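Local coordinates for protein photosystem II stability/assembly factor HCF136, chloroplastic (Cyanidioschyzon merolae, PDB 5OJ3) that is probably essential for photosystem II biogenesis, being required for an early assembly intermediate that includes D2 and cytochrome b559, at residues 122-127 with 173-178; 187-192 with 202-207; 251-256 with 300-305; 272-277 with 315-320. All blocks are in the same frame, centred on the assembly; numbering follows the deposited sequence.

Overall arrangement
All four contacts belong to one seven-bladed beta-propeller, a torus with a central pore. Contact 1 and contact 4 each join the innermost strands of two neighbouring blades. Contact 4 lies nearest the middle, about 6 Å from the centre of the chain, and contact 1 about 14 Å from it; their centres are about 20 Å apart. Contact 2 lies farther out, at the outer edge of the blade that supplies strand 169-176 to contact 1, where the chain leaves it, and its centre is about 18 Å from that of contact 1. Contact 3, about 22 Å from the chain centre, packs a short helix against the blade whose innermost strand is 275-277. It touches contact 4 where CH2 of W303 lies 4.2 Å from CG1 of V275.

Contact 1 of 4, residues 122-127 with 173-178; sequences DIDFSQ and VSFSGD
Strands 122-125 and 173-176 run side by side in the same direction, their axes 6.0 Å apart and inclined by 12°, too far for an ordinary sheet, so aspartate side chains do the bridging. D122 and D124 both hold CG anti to the backbone N. OD2 of D122 accepts from V173 N at 3.2 Å, met from above the carboxylate plane, while its OD1 forms a salt bridge with K413. OD2 of D124 takes the F175 N-H on its anti lone pair, 2.6 Å from F175 N. CG1 of V173 fills the step between them, 3.7 Å from CB of D124. These are the innermost strands of two adjacent propeller blades, each paired antiparallel with the second strand of its own blade, 133-137 or 179-185. Beyond the aspartates, the F175 ring lies under the turn at S126: CA of S126 sits over one face, offset toward the rim, and CB makes a CH-pi contact 4.0 Å from the ring centroid. An alanine at F175 would probably leave this turn without its flat support and loosen the packing between the blades. S126 OG donates to OD1 of D178 at 3.0 Å. Finally, Q127 and G177 clasp each other: Q127 N donates to G177 O at 2.9 Å, and G177 N returns a nearly straight bond, 166°, to OE1 of Q127 at 2.8 Å.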
loop_
_atom_site.group_PDB
_atom_site.type_symbol
_atom_site.label_atom_id
_atom_site.label_comp_id
_atom_site.label_asym_id
_atom_site.label_seq_id
_atom_site.Cartn_x
_atom_site.Cartn_y
_atom_site.Cartn_z
ATOM N N ASP A 122 -3.670 -6.222 -5.782
ATOM C CA ASP A 122 -3.039 -5.047 -6.367
ATOM C C ASP A 122 -3.336 -4.981 -7.857
ATOM O O ASP A 122 -3.672 -5.981 -8.496
ATOM C CB ASP A 122 -1.526 -5.031 -6.133
ATOM C CG ASP A 122 -0.926 -3.650 -6.317
ATOM O OD1 ASP A 122 -1.703 -2.674 -6.375
ATOM O OD2 ASP A 122 0.315 -3.540 -6.417
ATOM N N ILE A 123 -3.198 -3.772 -8.393
ATOM C CA ILE A 123 -3.382 -3.488 -9.811
ATOM C C ILE A 123 -2.411 -2.379 -10.190
ATOM O O ILE A 123 -2.200 -1.436 -9.423
ATOM C CB ILE A 123 -4.851 -3.112 -10.114
ATOM C CG1 ILE A 123 -5.072 -2.901 -11.612
ATOM C CG2 ILE A 123 -5.283 -1.891 -9.311
ATOM C CD1 ILE A 123 -6.517 -2.647 -11.972
ATOM N N ASP A 124 -1.801 -2.501 -11.368
ATOM C CA ASP A 124 -0.905 -1.465 -11.863
ATOM C C ASP A 124 -0.954 -1.466 -13.384
ATOM O O ASP A 124 -1.358 -2.450 -14.009
ATOM C CB ASP A 124 0.533 -1.670 -11.359
ATOM C CG ASP A 124 1.408 -0.442 -11.565
ATOM O OD1 ASP A 124 0.854 0.654 -11.789
ATOM O OD2 ASP A 124 2.648 -0.566 -11.496
ATOM N N PHE A 125 -0.529 -0.350 -13.977
ATOM C CA PHE A 125 -0.669 -0.134 -15.410
ATOM C C PHE A 125 0.677 0.192 -16.042
ATOM O O PHE A 125 1.484 0.929 -15.468
ATOM C CB PHE A 125 -1.669 0.994 -15.695
ATOM C CG PHE A 125 -3.105 0.568 -15.580
ATOM C CD1 PHE A 125 -3.766 0.012 -16.661
ATOM C CD2 PHE A 125 -3.790 0.713 -14.386
ATOM C CE1 PHE A 125 -5.084 -0.389 -16.556
ATOM C CE2 PHE A 125 -5.110 0.315 -14.275
ATOM C CZ PHE A 125 -5.757 -0.237 -15.362
ATOM N N SER A 126 0.904 -0.372 -17.228
ATOM C CA SER A 126 2.095 -0.074 -18.015
ATOM C C SER A 126 2.197 1.414 -18.332
ATOM O O SER A 126 1.191 2.089 -18.567
ATOM C CB SER A 126 2.085 -0.886 -19.308
ATOM O OG SER A 126 2.866 -0.253 -20.308
ATOM N N GLN A 127 3.432 1.924 -18.339
ATOM C CA GLN A 127 3.673 3.326 -18.660
ATOM C C GLN A 127 3.661 3.585 -20.162
ATOM O O GLN A 127 3.355 4.705 -20.589
ATOM C CB GLN A 127 5.012 3.778 -18.080
ATOM C CG GLN A 127 4.931 4.389 -16.696
ATOM C CD GLN A 127 6.262 4.957 -16.247
ATOM O OE1 GLN A 127 7.307 4.329 -16.421
ATOM N NE2 GLN A 127 6.232 6.155 -15.675
ATOM N N VAL A 173 1.871 -5.888 -7.875
ATOM C CA VAL A 173 2.456 -5.770 -9.203
ATOM C C VAL A 173 2.894 -4.319 -9.378
ATOM O O VAL A 173 2.292 -3.401 -8.813
ATOM C CB VAL A 173 1.466 -6.201 -10.313
ATOM C CG1 VAL A 173 0.298 -5.228 -10.410
ATOM C CG2 VAL A 173 2.176 -6.334 -11.654
ATOM N N SER A 174 3.958 -4.112 -10.153
ATOM C CA SER A 174 4.544 -2.780 -10.272
ATOM C C SER A 174 5.226 -2.620 -11.624
ATOM O O SER A 174 6.013 -3.482 -12.026
ATOM C CB SER A 174 5.546 -2.524 -9.139
ATOM O OG SER A 174 6.162 -1.258 -9.280
ATOM N N PHE A 175 4.940 -1.509 -12.302
ATOM C CA PHE A 175 5.426 -1.240 -13.649
ATOM C C PHE A 175 6.441 -0.103 -13.663
ATOM O O PHE A 175 6.345 0.854 -12.890
ATOM C CB PHE A 175 4.274 -0.870 -14.590
ATOM C CG PHE A 175 3.750 -2.017 -15.404
ATOM C CD1 PHE A 175 4.367 -2.383 -16.590
ATOM C CD2 PHE A 175 2.625 -2.713 -14.997
ATOM C CE1 PHE A 175 3.878 -3.433 -17.347
ATOM C CE2 PHE A 175 2.132 -3.763 -15.747
ATOM C CZ PHE A 175 2.759 -4.123 -16.926
ATOM N N SER A 176 7.417 -0.221 -14.564
ATOM C CA SER A 176 8.262 0.898 -14.968
ATOM C C SER A 176 8.531 0.749 -16.457
ATOM O O SER A 176 9.110 -0.256 -16.883
ATOM C CB SER A 176 9.579 0.940 -14.190
ATOM O OG SER A 176 10.405 1.984 -14.669
ATOM N N GLY A 177 8.114 1.739 -17.241
ATOM C CA GLY A 177 8.180 1.614 -18.683
ATOM C C GLY A 177 7.193 0.576 -19.169
ATOM O O GLY A 177 5.982 0.809 -19.168
ATOM N N ASP A 178 7.705 -0.578 -19.593
ATOM C CA ASP A 178 6.878 -1.741 -19.884
ATOM C C ASP A 178 7.300 -2.944 -19.049
ATOM O O ASP A 178 6.775 -4.048 -19.245
ATOM C CB ASP A 178 6.935 -2.071 -21.379
ATOM C CG ASP A 178 5.701 -2.801 -21.863
ATOM O OD1 ASP A 178 4.582 -2.287 -21.650
ATOM O OD2 ASP A 178 5.851 -3.882 -22.468
#

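Contact 2 of 4, residues 187-192 with 202-207; sequences PVMLRS and ILLSPK
M189 meets both residues that carry the other side of this contact, I202 and L204. Its CG is anti to the backbone N and the chain stays extended as far as SD, then bends at chi3 (-78°) to swing the terminal methyl toward L204. SD passes obliquely by the I202 side chain, 4.1 Å from CG2, and CE reaches CD2 of L204 at 3.8 Å, the two side chains crossing at about a right angle. The other branch of L204, CD1, lies 4.0 Å from CB of M189, so the leucine touches both the root and the tip of the methionine. I202 also works in two directions: while CG2 faces the sulfur, CD1 rests against the aliphatic part of R191, 3.7 Å from CG. A single backbone bond accompanies this packing, I202 N giving its hydrogen to M189 O at 2.9 Å. It is bent, 141° at the hydrogen, and the donor stands above the carbonyl plane.

The next shell fixes the pieces. R191 carries CG in the crowded position between backbone N and carbonyl carbon, and its guanidinium is held by a salt bridge from NH2 to E179, which leaves the methylenes for I202. W181, on strand 179-185, touches M189, R191 and I202 alike. In the propeller, strand 188-192 is the third of its four-stranded antiparallel blade, between 179-185 and the outermost strand 200-202; from there the chain leaves past L204, which leans on P212 at the start of strand 212-219, the innermost strand of the next blade.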
loop_
_atom_site.group_PDB
_atom_site.type_symbol
_atom_site.label_atom_id
_atom_site.label_comp_id
_atom_site.label_asym_id
_atom_site.label_seq_id
_atom_site.Cartn_x
_atom_site.Cartn_y
_atom_site.Cartn_z
ATOM N N PRO A 187 7.341 -16.900 -0.488
ATOM C CA PRO A 187 8.228 -16.012 -1.257
ATOM C C PRO A 187 8.400 -16.419 -2.711
ATOM O O PRO A 187 9.032 -17.434 -3.020
ATOM C CB PRO A 187 9.555 -16.108 -0.495
ATOM C CG PRO A 187 9.157 -16.399 0.905
ATOM C CD PRO A 187 7.907 -17.234 0.833
ATOM N N VAL A 188 7.848 -15.608 -3.609
ATOM C CA VAL A 188 7.887 -15.846 -5.049
ATOM C C VAL A 188 7.996 -14.495 -5.738
ATOM O O VAL A 188 7.318 -13.539 -5.354
ATOM C CB VAL A 188 6.639 -16.620 -5.541
ATOM C CG1 VAL A 188 6.614 -16.695 -7.058
ATOM C CG2 VAL A 188 6.597 -18.024 -4.960
ATOM N N MET A 189 8.860 -14.404 -6.745
ATOM C CA MET A 189 8.970 -13.187 -7.535
ATOM C C MET A 189 9.031 -13.523 -9.015
ATOM O O MET A 189 9.598 -14.546 -9.411
ATOM C CB MET A 189 10.198 -12.359 -7.147
ATOM C CG MET A 189 10.050 -10.881 -7.466
ATOM S SD MET A 189 11.601 -9.978 -7.326
ATOM C CE MET A 189 11.715 -9.790 -5.550
ATOM N N LEU A 190 8.435 -12.652 -9.824
ATOM C CA LEU A 190 8.454 -12.770 -11.271
ATOM C C LEU A 190 8.516 -11.377 -11.872
ATOM O O LEU A 190 8.033 -10.408 -11.280
ATOM C CB LEU A 190 7.218 -13.501 -11.813
ATOM C CG LEU A 190 6.905 -14.909 -11.310
ATOM C CD1 LEU A 190 5.966 -14.842 -10.121
ATOM C CD2 LEU A 190 6.308 -15.756 -12.422
ATOM N N ARG A 191 9.119 -11.282 -13.053
ATOM C CA ARG A 191 9.061 -10.052 -13.820
ATOM C C ARG A 191 8.918 -10.385 -15.292
ATOM O O ARG A 191 9.259 -11.481 -15.748
ATOM C CB ARG A 191 10.294 -9.158 -13.611
ATOM C CG ARG A 191 11.585 -9.679 -14.215
ATOM C CD ARG A 191 12.718 -8.687 -13.989
ATOM N NE ARG A 191 13.057 -7.928 -15.191
ATOM C CZ ARG A 191 14.132 -8.166 -15.936
ATOM N NH1 ARG A 191 14.968 -9.135 -15.597
ATOM N NH2 ARG A 191 14.374 -7.435 -17.017
ATOM N N SER A 192 8.386 -9.419 -16.025
ATOM C CA SER A 192 8.336 -9.463 -17.472
ATOM C C SER A 192 8.752 -8.101 -17.991
ATOM O O SER A 192 8.332 -7.070 -17.460
ATOM C CB SER A 192 6.935 -9.825 -17.989
ATOM O OG SER A 192 6.018 -8.763 -17.801
ATOM N N ILE A 202 12.162 -15.601 -10.395
ATOM C CA ILE A 202 13.350 -14.996 -9.786
ATOM C C ILE A 202 13.547 -15.639 -8.420
ATOM O O ILE A 202 12.698 -15.495 -7.533
ATOM C CB ILE A 202 13.233 -13.466 -9.677
ATOM C CG1 ILE A 202 13.610 -12.828 -11.013
ATOM C CG2 ILE A 202 14.157 -12.924 -8.589
ATOM C CD1 ILE A 202 12.825 -11.581 -11.348
ATOM N N LEU A 203 14.642 -16.376 -8.261
ATOM C CA LEU A 203 14.920 -17.043 -6.998
ATOM C C LEU A 203 15.381 -16.041 -5.949
ATOM O O LEU A 203 16.180 -15.144 -6.230
ATOM C CB LEU A 203 15.989 -18.121 -7.179
ATOM C CG LEU A 203 16.303 -18.887 -5.893
ATOM C CD1 LEU A 203 15.172 -19.847 -5.544
ATOM C CD2 LEU A 203 17.631 -19.609 -5.997
ATOM N N LEU A 204 14.873 -16.200 -4.732
ATOM C CA LEU A 204 15.210 -15.323 -3.625
ATOM C C LEU A 204 15.936 -16.112 -2.545
ATOM O O LEU A 204 15.715 -17.315 -2.371
ATOM C CB LEU A 204 13.957 -14.652 -3.064
ATOM C CG LEU A 204 13.129 -13.996 -4.172
ATOM C CD1 LEU A 204 11.736 -13.635 -3.690
ATOM C CD2 LEU A 204 13.849 -12.771 -4.727
ATOM N N SER A 205 16.804 -15.418 -1.822
ATOM C CA SER A 205 17.753 -16.059 -0.923
ATOM C C SER A 205 17.097 -16.402 0.414
ATOM O O SER A 205 16.257 -15.645 0.909
ATOM C CB SER A 205 18.954 -15.153 -0.691
ATOM O OG SER A 205 19.719 -15.615 0.401
ATOM N N PRO A 206 17.460 -17.540 1.016
ATOM C CA PRO A 206 16.932 -17.863 2.351
ATOM C C PRO A 206 17.511 -17.009 3.467
ATOM O O PRO A 206 16.915 -16.961 4.550
ATOM C CB PRO A 206 17.300 -19.342 2.532
ATOM C CG PRO A 206 18.452 -19.563 1.615
ATOM C CD PRO A 206 18.234 -18.653 0.440
ATOM N N LYS A 207 18.647 -16.343 3.255
ATOM C CA LYS A 207 19.156 -15.407 4.250
ATOM C C LYS A 207 18.587 -14.006 4.076
ATOM O O LYS A 207 18.895 -13.125 4.886
ATOM C CB LYS A 207 20.691 -15.358 4.232
ATOM C CG LYS A 207 21.333 -15.167 2.874
ATOM C CD LYS A 207 22.849 -15.072 2.989
ATOM C CE LYS A 207 23.454 -16.376 3.486
ATOM N NZ LYS A 207 24.939 -16.300 3.565
#

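Contact 3 of 4, residues 251-256 with 300-305; sequences DATLNR and SDFWTP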
loop_
_atom_site.group_PDB
_atom_site.type_symbol
_atom_site.label_atom_id
_atom_site.label_comp_id
_atom_site.label_asym_id
_atom_site.label_seq_id
_atom_site.Cartn_x
_atom_site.Cartn_y
_atom_site.Cartn_z
ATOM N N ASP A 251 14.955 -4.096 14.886
ATOM C CA ASP A 251 15.124 -4.427 16.296
ATOM C C ASP A 251 16.498 -4.029 16.821
ATOM O O ASP A 251 16.671 -3.914 18.037
ATOM C CB ASP A 251 14.886 -5.918 16.530
ATOM C CG ASP A 251 13.433 -6.309 16.348
ATOM O OD1 ASP A 251 12.896 -6.074 15.247
ATOM O OD2 ASP A 251 12.827 -6.851 17.300
ATOM N N ALA A 252 17.475 -3.807 15.939
ATOM C CA ALA A 252 18.732 -3.219 16.388
ATOM C C ALA A 252 18.532 -1.768 16.808
ATOM O O ALA A 252 19.133 -1.310 17.787
ATOM C CB ALA A 252 19.790 -3.321 15.291
ATOM N N THR A 253 17.689 -1.032 16.080
ATOM C CA THR A 253 17.401 0.351 16.445
ATOM C C THR A 253 16.337 0.432 17.532
ATOM O O THR A 253 16.383 1.332 18.377
ATOM C CB THR A 253 16.958 1.149 15.218
ATOM O OG1 THR A 253 15.545 1.003 15.036
ATOM C CG2 THR A 253 17.673 0.653 13.976
ATOM N N LEU A 254 15.366 -0.488 17.525
ATOM C CA LEU A 254 14.384 -0.510 18.603
ATOM C C LEU A 254 15.049 -0.771 19.948
ATOM O O LEU A 254 14.569 -0.292 20.980
ATOM C CB LEU A 254 13.306 -1.556 18.325
ATOM C CG LEU A 254 12.267 -1.171 17.270
ATOM C CD1 LEU A 254 11.216 -2.257 17.133
ATOM C CD2 LEU A 254 11.621 0.166 17.606
ATOM N N ASN A 255 16.160 -1.498 19.954
ATOM C CA ASN A 255 16.984 -1.666 21.147
ATOM C C ASN A 255 17.821 -0.427 21.462
ATOM O O ASN A 255 18.740 -0.477 22.292
ATOM C CB ASN A 255 17.900 -2.879 20.981
ATOM C CG ASN A 255 18.382 -3.428 22.307
ATOM O OD1 ASN A 255 17.653 -3.420 23.300
ATOM N ND2 ASN A 255 19.627 -3.887 22.337
ATOM N N ARG A 256 17.508 0.687 20.801
ATOM C CA ARG A 256 18.295 1.904 20.896
ATOM C C ARG A 256 17.430 3.142 21.114
ATOM O O ARG A 256 17.968 4.251 21.174
ATOM C CB ARG A 256 19.148 2.061 19.618
ATOM C CG ARG A 256 20.255 3.104 19.652
ATOM C CD ARG A 256 21.269 2.872 18.538
ATOM N NE ARG A 256 20.641 2.687 17.231
ATOM C CZ ARG A 256 20.243 3.675 16.434
ATOM N NH1 ARG A 256 20.398 4.939 16.802
ATOM N NH2 ARG A 256 19.686 3.395 15.263
ATOM N N SER A 300 19.516 7.079 4.795
ATOM C CA SER A 300 19.630 6.795 6.216
ATOM C C SER A 300 19.886 5.311 6.445
ATOM O O SER A 300 19.415 4.451 5.696
ATOM C CB SER A 300 18.365 7.229 6.961
ATOM O OG SER A 300 17.219 6.563 6.463
ATOM N N ASP A 301 20.637 5.019 7.502
ATOM C CA ASP A 301 21.097 3.669 7.788
ATOM C C ASP A 301 20.101 2.865 8.610
ATOM O O ASP A 301 20.402 1.728 8.984
ATOM C CB ASP A 301 22.447 3.717 8.514
ATOM C CG ASP A 301 23.561 4.247 7.635
ATOM O OD1 ASP A 301 23.703 3.756 6.494
ATOM O OD2 ASP A 301 24.294 5.156 8.080
ATOM N N PHE A 302 18.935 3.427 8.909
ATOM C CA PHE A 302 17.975 2.745 9.757
ATOM C C PHE A 302 16.597 3.357 9.562
ATOM O O PHE A 302 16.471 4.516 9.160
ATOM C CB PHE A 302 18.406 2.841 11.227
ATOM C CG PHE A 302 18.675 4.256 11.694
ATOM C CD1 PHE A 302 19.969 4.734 11.800
ATOM C CD2 PHE A 302 17.623 5.122 11.969
ATOM C CE1 PHE A 302 20.214 6.034 12.211
ATOM C CE2 PHE A 302 17.864 6.419 12.384
ATOM C CZ PHE A 302 19.159 6.876 12.502
ATOM N N TRP A 303 15.566 2.560 9.838
ATOM C CA TRP A 303 14.234 3.126 9.977
ATOM C C TRP A 303 14.204 4.030 11.203
ATOM O O TRP A 303 14.878 3.777 12.207
ATOM C CB TRP A 303 13.171 2.034 10.114
ATOM C CG TRP A 303 12.915 1.205 8.887
ATOM C CD1 TRP A 303 13.686 0.189 8.403
ATOM C CD2 TRP A 303 11.782 1.300 8.011
ATOM N NE1 TRP A 303 13.113 -0.343 7.271
ATOM C CE2 TRP A 303 11.944 0.322 7.010
ATOM C CE3 TRP A 303 10.651 2.122 7.974
ATOM C CZ2 TRP A 303 11.019 0.146 5.982
ATOM C CZ3 TRP A 303 9.735 1.947 6.952
ATOM C CH2 TRP A 303 9.923 0.965 5.972
ATOM N N THR A 304 13.403 5.086 11.126
ATOM C CA THR A 304 13.254 5.985 12.255
ATOM C C THR A 304 11.918 5.707 12.916
ATOM O O THR A 304 10.879 5.774 12.241
ATOM C CB THR A 304 13.338 7.440 11.803
ATOM O OG1 THR A 304 14.585 7.659 11.130
ATOM C CG2 THR A 304 13.260 8.375 13.003
ATOM N N PRO A 305 11.888 5.371 14.207
ATOM C CA PRO A 305 10.612 5.080 14.872
ATOM C C PRO A 305 9.984 6.317 15.498
ATOM O O PRO A 305 10.662 7.188 16.046
ATOM C CB PRO A 305 11.016 4.064 15.948
ATOM C CG PRO A 305 12.432 4.409 16.267
ATOM C CD PRO A 305 13.047 5.084 15.068
#
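T253, F302 and P305 have the most surface buried here, and the two segments meet through their side chains without a hydrogen bond between them. T253, on the last turn of helix 250-254, points its methyl at the other segment: CG2 lies 3.6 Å from CB of F302. Its OG1 is turned back to the helix, hydrogen-bonded to the I250 carbonyl oxygen. F302 holds CG in the crowded position between backbone N and carbonyl carbon (chi1 53°), and one face of its ring receives R256. The arginine arrives edge-on, with guanidinium and ring planes 67° apart; NH2 of R256 is 3.7 Å from CD1 of F302, and CZ of R256 stands 4.9 Å from the centroid of the F302 ring, nearly along the normal, in a cation-pi contact. A salt bridge from the same NH2 to E248 anchors the charge, and E248 also touches F302. P305 makes the looser apolar end, its CB 4.3 Å from CD2 of L254. The short helix thus packs on the outer strand 304-307 of a propeller blade; L254 also touches F292 on strand 292-296, while W303 turns inward onto strands 283-287 and 292-296.

Contact 4 of 4, residues 272-277 with 315-320; sequences IVSVSR and SAIGFI
Two serine torsions set up this contact: S274 carries OG anti to its backbone N (chi1 170°), and S276 puts OG in the crowded position between backbone N and carbonyl carbon (chi1 69°), each aiming its CB at strand 315-319. The strands are the innermost ones of two neighbouring blades of the seven-bladed propeller, close to the central pore. Strand 275-277 runs almost parallel to 315-319, 6° between their directions, but with the axes 7.1 Å apart the two sheets do not join, and small side chains occupy the gap.

S274 sits at a corner in the chain, with positive phi and psi, between the strand pieces 272-273 and 275-277. That corner brings its OG to the I317 backbone, where I317 N donates a weak hydrogen bond at 3.5 Å. CG2 of I317 lies alongside, 3.9 Å from the same oxygen, whereas the rest of that side chain leads away to I328 on strand 328-332. Two residues further on, S276 stands opposite G318, the CA atoms 6.3 Å apart; with no side chain at G318, OG of S276 lies 4.0 Å from CA of G318.

On the far sides, each strand is bonded into its own blade, S276 pairing with I284 and A316 with T331. A316 and S315 both face T331 in a classic beta bulge. F319 closes the end of the interface: its ring also touches I284, bridging the blades, and its CD1 comes within 3.9 Å of S276 OG.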
loop_
_atom_site.group_PDB
_atom_site.type_symbol
_atom_site.label_atom_id
_atom_site.label_comp_id
_atom_site.label_asym_id
_atom_site.label_seq_id
_atom_site.Cartn_x
_atom_site.Cartn_y
_atom_site.Cartn_z
ATOM N N ILE A 272 6.580 -6.162 10.044
ATOM C CA ILE A 272 5.940 -4.882 9.782
ATOM C C ILE A 272 4.761 -5.091 8.837
ATOM O O ILE A 272 4.652 -6.110 8.151
ATOM C CB ILE A 272 6.928 -3.838 9.222
ATOM C CG1 ILE A 272 7.312 -4.177 7.782
ATOM C CG2 ILE A 272 8.155 -3.726 10.121
ATOM C CD1 ILE A 272 8.366 -3.259 7.199
ATOM N N VAL A 273 3.875 -4.093 8.803
ATOM C CA VAL A 273 2.605 -4.181 8.092
ATOM C C VAL A 273 2.393 -2.851 7.378
ATOM O O VAL A 273 2.906 -1.811 7.794
ATOM C CB VAL A 273 1.435 -4.512 9.062
ATOM C CG1 VAL A 273 0.063 -4.309 8.415
ATOM C CG2 VAL A 273 1.575 -5.927 9.622
ATOM N N SER A 274 1.636 -2.896 6.278
ATOM C CA SER A 274 1.115 -1.697 5.619
ATOM C C SER A 274 2.249 -0.766 5.189
ATOM O O SER A 274 2.309 0.409 5.558
ATOM C CB SER A 274 0.119 -0.965 6.524
ATOM O OG SER A 274 -0.209 0.307 5.996
ATOM N N VAL A 275 3.145 -1.318 4.392
ATOM C CA VAL A 275 4.310 -0.587 3.917
ATOM C C VAL A 275 3.986 0.002 2.557
ATOM O O VAL A 275 3.421 -0.670 1.686
ATOM C CB VAL A 275 5.544 -1.503 3.845
ATOM C CG1 VAL A 275 6.816 -0.677 3.667
ATOM C CG2 VAL A 275 5.616 -2.373 5.076
ATOM N N SER A 276 4.358 1.262 2.374
ATOM C CA SER A 276 4.127 1.979 1.132
ATOM C C SER A 276 5.350 2.827 0.846
ATOM O O SER A 276 6.080 3.221 1.762
ATOM C CB SER A 276 2.871 2.853 1.190
ATOM O OG SER A 276 3.050 3.940 2.078
ATOM N N ARG A 277 5.557 3.114 -0.434
ATOM C CA ARG A 277 6.691 3.903 -0.877
ATOM C C ARG A 277 6.224 5.252 -1.402
ATOM O O ARG A 277 5.210 5.353 -2.102
ATOM C CB ARG A 277 7.498 3.176 -1.962
ATOM C CG ARG A 277 8.841 3.845 -2.198
ATOM C CD ARG A 277 9.777 2.950 -2.962
ATOM N NE ARG A 277 10.863 3.664 -3.603
ATOM C CZ ARG A 277 10.741 4.515 -4.609
ATOM N NH1 ARG A 277 9.569 4.746 -5.171
ATOM N NH2 ARG A 277 11.824 5.088 -5.089
ATOM N N SER A 315 -3.969 1.060 12.833
ATOM C CA SER A 315 -4.263 -0.065 11.951
ATOM C C SER A 315 -3.675 0.096 10.559
ATOM O O SER A 315 -3.209 -0.887 9.978
ATOM C CB SER A 315 -5.769 -0.261 11.808
ATOM O OG SER A 315 -6.424 0.045 13.029
ATOM N N ALA A 316 -3.671 1.303 10.009
ATOM C CA ALA A 316 -3.198 1.561 8.659
ATOM C C ALA A 316 -2.458 2.890 8.631
ATOM O O ALA A 316 -2.595 3.719 9.534
ATOM C CB ALA A 316 -4.351 1.572 7.652
ATOM N N ILE A 317 -1.630 3.063 7.601
ATOM C CA ILE A 317 -0.827 4.272 7.485
ATOM C C ILE A 317 -0.313 4.404 6.054
ATOM O O ILE A 317 -0.142 3.406 5.343
ATOM C CB ILE A 317 0.323 4.268 8.510
ATOM C CG1 ILE A 317 0.990 5.643 8.591
ATOM C CG2 ILE A 317 1.343 3.178 8.192
ATOM C CD1 ILE A 317 1.717 5.906 9.898
ATOM N N GLY A 318 -0.074 5.639 5.626
ATOM C CA GLY A 318 0.408 5.906 4.282
ATOM C C GLY A 318 0.626 7.391 4.095
ATOM O O GLY A 318 0.413 8.195 5.010
ATOM N N PHE A 319 1.040 7.750 2.882
ATOM C CA PHE A 319 1.307 9.137 2.530
ATOM C C PHE A 319 0.119 9.748 1.795
ATOM O O PHE A 319 -0.602 9.061 1.069
ATOM C CB PHE A 319 2.562 9.260 1.655
ATOM C CG PHE A 319 3.826 8.792 2.325
ATOM C CD1 PHE A 319 4.419 7.584 1.984
ATOM C CD2 PHE A 319 4.403 9.557 3.327
ATOM C CE1 PHE A 319 5.586 7.168 2.610
ATOM C CE2 PHE A 319 5.562 9.145 3.955
ATOM C CZ PHE A 319 6.154 7.949 3.599
ATOM N N ILE A 320 -0.077 11.052 1.992
ATOM C CA ILE A 320 -1.148 11.773 1.308
ATOM C C ILE A 320 -0.790 11.916 -0.166
ATOM O O ILE A 320 0.201 12.572 -0.519
ATOM C CB ILE A 320 -1.402 13.138 1.959
ATOM C CG1 ILE A 320 -2.254 12.977 3.221
ATOM C CG2 ILE A 320 -2.085 14.090 0.984
ATOM C CD1 ILE A 320 -2.044 14.068 4.246
#